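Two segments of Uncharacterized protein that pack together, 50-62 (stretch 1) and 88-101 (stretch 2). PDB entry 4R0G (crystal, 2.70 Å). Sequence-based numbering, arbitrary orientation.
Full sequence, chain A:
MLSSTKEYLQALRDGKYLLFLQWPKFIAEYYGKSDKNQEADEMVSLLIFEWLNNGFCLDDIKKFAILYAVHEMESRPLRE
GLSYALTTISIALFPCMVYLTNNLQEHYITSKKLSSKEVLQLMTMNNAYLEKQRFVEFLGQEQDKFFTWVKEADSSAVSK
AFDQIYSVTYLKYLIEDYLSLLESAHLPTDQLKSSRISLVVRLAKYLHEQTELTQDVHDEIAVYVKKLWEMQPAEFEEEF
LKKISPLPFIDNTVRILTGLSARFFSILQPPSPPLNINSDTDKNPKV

Stretch 1, residues 50-62: EWLNNGFCLDDIK
Stretch 2 88-101: TISIALFPCMVYLT

Stretch 2 is helical from T88 to T101, with a kink at P95, whose N has no bond to the turn before. Stretch 1 ends one helix at N53, turns through N54 to C57, and starts a second helix at L58. The two stretches bury 540 Å² between them, and no hydrogen bond crosses the contact. The register is set by three CA pairs: L52 to C96 at 6.9 Å, C57 to L100 at 7.8 Å and I61 to L93 at 7.9 Å.

The turn in stretch 1 is held by several bonds of its own. N54 is the first residue to leave helical phi/psi, at -101/19, and its ND2 donates to E50 O at 3.0 Å. G55 has positive phi (85/46), which favours glycine. F56 is extended at -50/137, and its N makes a weak bond to W51 O at 3.0 Å. C57 (-163/172, chi1 p) caps the second helix: D60 N donates weakly to C57 SG at 3.5 Å. W51 NE1 donates to D60 OD2 at 3.0 Å, tying the two helices of stretch 1 together.

T88 makes no contact. I89 (mt) points sideways, and its CG2 lies 3.8 Å from CZ3 of W51. The indole has chi1 t and chi2 -14°. S90 points away, and I91 is out of reach. A92 points toward stretch 1, but its CB stays 4.9 Å from W51 CE3.

L93 (tp) leaves its backbone sideways, but its end comes nearer. One methyl, CD1, meets three side chains. It is 3.9 Å from W51 CH2, 3.8 Å from F56 CE1 and 4.1 Å from I61 CG1. It sits at the edge of the F56 ring, near its plane. I61 is mt and points toward stretch 2.

F94 points away, and P95 (C-gamma exo pucker) points sideways. Neither touches stretch 1. Beyond the kink the helix runs on with regular bonds, such as M97 N to L93 O at 2.9 Å and L100 N to C96 O at 2.8 Å.

C96 (chi1 m) points toward stretch 1 and is covered more than any other residue of stretch 2. Its CB lies over one face of the F56 ring, 3.6 Å from the ring centroid and 13° off the normal, a CH-pi contact. F56 has chi1 t and chi2 72°. C96 SG is 4.0 Å from L52 CG and 4.3 Å from W51 CB, so the thiol packs against the first helix.

M97 (mtp) points sideways. Its CG is 3.8 Å from I61 CD1 and 4.1 Å from F56 CZ. V98 points away. Y99 (chi1 m, chi2 -26°) points toward stretch 1, with CD2 3.8 Å from CD1 of L52, which is mt. L100 has chi1 between wells at -149° and chi2 t. Its CD1 is 3.7 Å from F56 CE2 and 4.3 Å from C57 CA. T101 is out of reach.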

# COMPACT_ATOMS: atom_id res chain seq x y z
N GLU A 50 18.31 -2.90 23.87
CA GLU A 50 17.60 -4.14 24.11
C GLU A 50 18.06 -5.31 23.20
O GLU A 50 18.23 -6.44 23.62
CB GLU A 50 16.11 -3.87 23.99
CG GLU A 50 15.32 -4.78 24.84
CD GLU A 50 15.42 -4.47 26.32
OE1 GLU A 50 15.23 -3.30 26.70
OE2 GLU A 50 15.67 -5.40 27.10
N TRP A 51 18.30 -5.01 21.95
CA TRP A 51 18.64 -6.05 21.02
C TRP A 51 20.06 -6.54 21.30
O TRP A 51 20.40 -7.69 21.04
CB TRP A 51 18.52 -5.46 19.62
CG TRP A 51 18.33 -6.43 18.55
CD1 TRP A 51 18.51 -7.78 18.61
CD2 TRP A 51 17.93 -6.14 17.20
NE1 TRP A 51 18.24 -8.35 17.39
CE2 TRP A 51 17.88 -7.37 16.50
CE3 TRP A 51 17.61 -4.95 16.51
CZ2 TRP A 51 17.52 -7.45 15.15
CZ3 TRP A 51 17.26 -5.03 15.16
CH2 TRP A 51 17.21 -6.27 14.50
N LEU A 52 20.90 -5.65 21.83
CA LEU A 52 22.29 -6.01 22.11
C LEU A 52 22.41 -6.88 23.37
O LEU A 52 23.31 -7.71 23.49
CB LEU A 52 23.16 -4.74 22.22
CG LEU A 52 23.50 -4.04 20.89
CD1 LEU A 52 24.39 -2.83 21.09
CD2 LEU A 52 24.15 -5.00 19.90
N ASN A 53 21.49 -6.68 24.31
CA ASN A 53 21.42 -7.53 25.48
C ASN A 53 20.67 -8.85 25.27
O ASN A 53 20.74 -9.78 26.06
CB ASN A 53 20.81 -6.76 26.64
CG ASN A 53 21.69 -5.61 27.05
OD1 ASN A 53 22.88 -5.79 27.25
ND2 ASN A 53 21.13 -4.43 27.12
N ASN A 54 19.91 -8.91 24.20
CA ASN A 54 19.15 -10.09 23.88
C ASN A 54 19.76 -10.96 22.81
O ASN A 54 19.08 -11.72 22.14
CB ASN A 54 17.64 -9.85 23.86
CG ASN A 54 17.10 -9.54 25.27
OD1 ASN A 54 16.51 -10.41 25.93
ND2 ASN A 54 17.35 -8.30 25.74
N GLY A 55 21.05 -10.74 22.61
CA GLY A 55 21.85 -11.64 21.81
C GLY A 55 21.78 -11.35 20.33
O GLY A 55 21.61 -12.26 19.50
N PHE A 56 21.90 -10.06 20.02
CA PHE A 56 21.99 -9.63 18.63
C PHE A 56 23.07 -10.46 17.90
O PHE A 56 24.14 -10.75 18.45
CB PHE A 56 22.28 -8.13 18.53
CG PHE A 56 22.33 -7.63 17.12
CD1 PHE A 56 21.18 -7.51 16.37
CD2 PHE A 56 23.54 -7.30 16.54
CE1 PHE A 56 21.23 -7.07 15.02
CE2 PHE A 56 23.60 -6.87 15.21
CZ PHE A 56 22.45 -6.75 14.46
N CYS A 57 22.77 -10.88 16.68
CA CYS A 57 23.71 -11.72 15.97
C CYS A 57 23.42 -11.77 14.48
O CYS A 57 22.36 -11.37 14.02
CB CYS A 57 23.62 -13.13 16.53
SG CYS A 57 22.19 -14.00 15.85
N LEU A 58 24.35 -12.39 13.75
CA LEU A 58 24.33 -12.41 12.31
C LEU A 58 23.03 -12.99 11.74
O LEU A 58 22.46 -12.46 10.78
CB LEU A 58 25.57 -13.16 11.80
CG LEU A 58 25.84 -13.13 10.30
CD1 LEU A 58 26.10 -11.69 9.85
CD2 LEU A 58 27.03 -14.03 9.98
N ASP A 59 22.55 -14.06 12.36
CA ASP A 59 21.30 -14.68 11.93
C ASP A 59 20.08 -13.75 12.16
O ASP A 59 19.13 -13.76 11.37
CB ASP A 59 21.15 -16.06 12.59
CG ASP A 59 19.79 -16.71 12.33
OD1 ASP A 59 19.55 -17.10 11.14
OD2 ASP A 59 18.97 -16.83 13.31
N ASP A 60 20.11 -12.93 13.20
CA ASP A 60 19.01 -12.00 13.47
C ASP A 60 18.86 -11.06 12.30
O ASP A 60 17.76 -10.71 11.88
CB ASP A 60 19.27 -11.17 14.75
CG ASP A 60 19.03 -11.95 16.06
OD1 ASP A 60 19.11 -13.21 16.07
OD2 ASP A 60 18.78 -11.29 17.10
N ILE A 61 20.00 -10.64 11.77
CA ILE A 61 20.06 -9.74 10.64
C ILE A 61 19.49 -10.39 9.39
O ILE A 61 18.66 -9.81 8.69
CB ILE A 61 21.52 -9.34 10.39
CG1 ILE A 61 22.06 -8.67 11.64
CG2 ILE A 61 21.68 -8.43 9.20
CD1 ILE A 61 23.51 -8.46 11.58
N LYS A 62 19.94 -11.62 9.10
CA LYS A 62 19.54 -12.29 7.87
C LYS A 62 18.05 -12.62 7.79
O LYS A 62 17.45 -12.62 6.71
CB LYS A 62 20.40 -13.54 7.63
CG LYS A 62 21.66 -13.23 6.84
CD LYS A 62 22.36 -14.46 6.37
CE LYS A 62 23.63 -14.10 5.60
NZ LYS A 62 24.48 -15.32 5.32
N THR A 88 11.41 1.62 11.92
CA THR A 88 11.99 2.05 13.17
C THR A 88 12.95 0.97 13.68
O THR A 88 13.94 1.26 14.36
CB THR A 88 10.91 2.23 14.22
OG1 THR A 88 9.91 3.12 13.73
CG2 THR A 88 11.51 2.79 15.53
N ILE A 89 12.67 -0.28 13.37
CA ILE A 89 13.54 -1.34 13.81
C ILE A 89 14.80 -1.33 12.95
O ILE A 89 15.90 -1.59 13.43
CB ILE A 89 12.83 -2.71 13.80
CG1 ILE A 89 11.74 -2.73 14.87
CG2 ILE A 89 13.82 -3.81 14.03
CD1 ILE A 89 10.90 -3.99 14.87
N SER A 90 14.66 -0.97 11.69
CA SER A 90 15.82 -0.95 10.80
C SER A 90 16.78 0.17 11.19
O SER A 90 18.00 0.08 11.00
CB SER A 90 15.43 -0.90 9.31
OG SER A 90 14.67 0.23 9.00
N ILE A 91 16.23 1.23 11.77
CA ILE A 91 17.07 2.35 12.17
C ILE A 91 17.88 1.95 13.40
O ILE A 91 19.00 2.45 13.61
CB ILE A 91 16.28 3.64 12.40
CG1 ILE A 91 15.59 4.06 11.09
CG2 ILE A 91 17.18 4.74 12.82
CD1 ILE A 91 14.67 5.23 11.28
N ALA A 92 17.34 1.02 14.20
CA ALA A 92 18.10 0.48 15.33
C ALA A 92 19.11 -0.55 14.88
O ALA A 92 20.13 -0.75 15.53
CB ALA A 92 17.19 -0.11 16.35
N LEU A 93 18.82 -1.19 13.76
CA LEU A 93 19.60 -2.32 13.25
C LEU A 93 21.03 -1.95 12.88
O LEU A 93 22.00 -2.69 13.16
CB LEU A 93 18.89 -2.90 12.02
CG LEU A 93 19.77 -3.87 11.22
CD1 LEU A 93 20.05 -5.11 12.02
CD2 LEU A 93 19.14 -4.24 9.89
N PHE A 94 21.15 -0.81 12.22
CA PHE A 94 22.41 -0.40 11.64
C PHE A 94 23.44 -0.09 12.71
O PHE A 94 24.57 -0.58 12.60
CB PHE A 94 22.21 0.74 10.62
CG PHE A 94 21.26 0.38 9.52
CD1 PHE A 94 21.41 -0.80 8.81
CD2 PHE A 94 20.20 1.19 9.21
CE1 PHE A 94 20.52 -1.13 7.82
CE2 PHE A 94 19.31 0.85 8.21
CZ PHE A 94 19.47 -0.31 7.52
N PRO A 95 23.08 0.69 13.74
CA PRO A 95 24.00 0.84 14.88
C PRO A 95 24.46 -0.50 15.47
O PRO A 95 25.67 -0.67 15.68
CB PRO A 95 23.16 1.56 15.93
CG PRO A 95 22.18 2.32 15.14
CD PRO A 95 21.87 1.52 13.90
N CYS A 96 23.52 -1.41 15.73
CA CYS A 96 23.89 -2.73 16.23
C CYS A 96 24.91 -3.42 15.30
O CYS A 96 25.88 -4.00 15.76
CB CYS A 96 22.66 -3.64 16.45
SG CYS A 96 21.44 -3.02 17.66
N MET A 97 24.70 -3.35 13.99
CA MET A 97 25.66 -3.93 13.05
C MET A 97 27.03 -3.30 13.21
O MET A 97 28.06 -3.97 13.17
CB MET A 97 25.18 -3.81 11.61
CG MET A 97 23.95 -4.65 11.32
SD MET A 97 23.33 -4.53 9.63
CE MET A 97 24.55 -5.49 8.73
N VAL A 98 27.04 -1.99 13.43
CA VAL A 98 28.27 -1.26 13.64
C VAL A 98 28.93 -1.69 14.93
O VAL A 98 30.13 -1.99 14.97
CB VAL A 98 28.00 0.24 13.66
CG1 VAL A 98 29.28 1.02 14.04
CG2 VAL A 98 27.43 0.65 12.31
N TYR A 99 28.14 -1.73 16.00
CA TYR A 99 28.66 -2.14 17.31
C TYR A 99 29.16 -3.58 17.28
O TYR A 99 30.14 -3.89 17.92
CB TYR A 99 27.60 -1.94 18.37
CG TYR A 99 27.31 -0.49 18.59
CD1 TYR A 99 28.27 0.46 18.31
CD2 TYR A 99 26.08 -0.06 19.09
CE1 TYR A 99 28.03 1.80 18.53
CE2 TYR A 99 25.82 1.28 19.30
CZ TYR A 99 26.81 2.21 19.02
OH TYR A 99 26.60 3.56 19.21
N LEU A 100 28.49 -4.44 16.53
CA LEU A 100 28.86 -5.85 16.47
C LEU A 100 30.18 -6.01 15.75
O LEU A 100 31.11 -6.63 16.27
CB LEU A 100 27.79 -6.66 15.73
CG LEU A 100 27.53 -8.12 16.11
CD1 LEU A 100 26.76 -8.80 15.00
CD2 LEU A 100 28.79 -8.91 16.45
N THR A 101 30.27 -5.45 14.54
CA THR A 101 31.49 -5.57 13.75
C THR A 101 32.73 -5.02 14.48
O THR A 101 33.81 -5.59 14.39
CB THR A 101 31.33 -4.87 12.39
OG1 THR A 101 30.31 -5.55 11.65
CG2 THR A 101 32.62 -4.93 11.62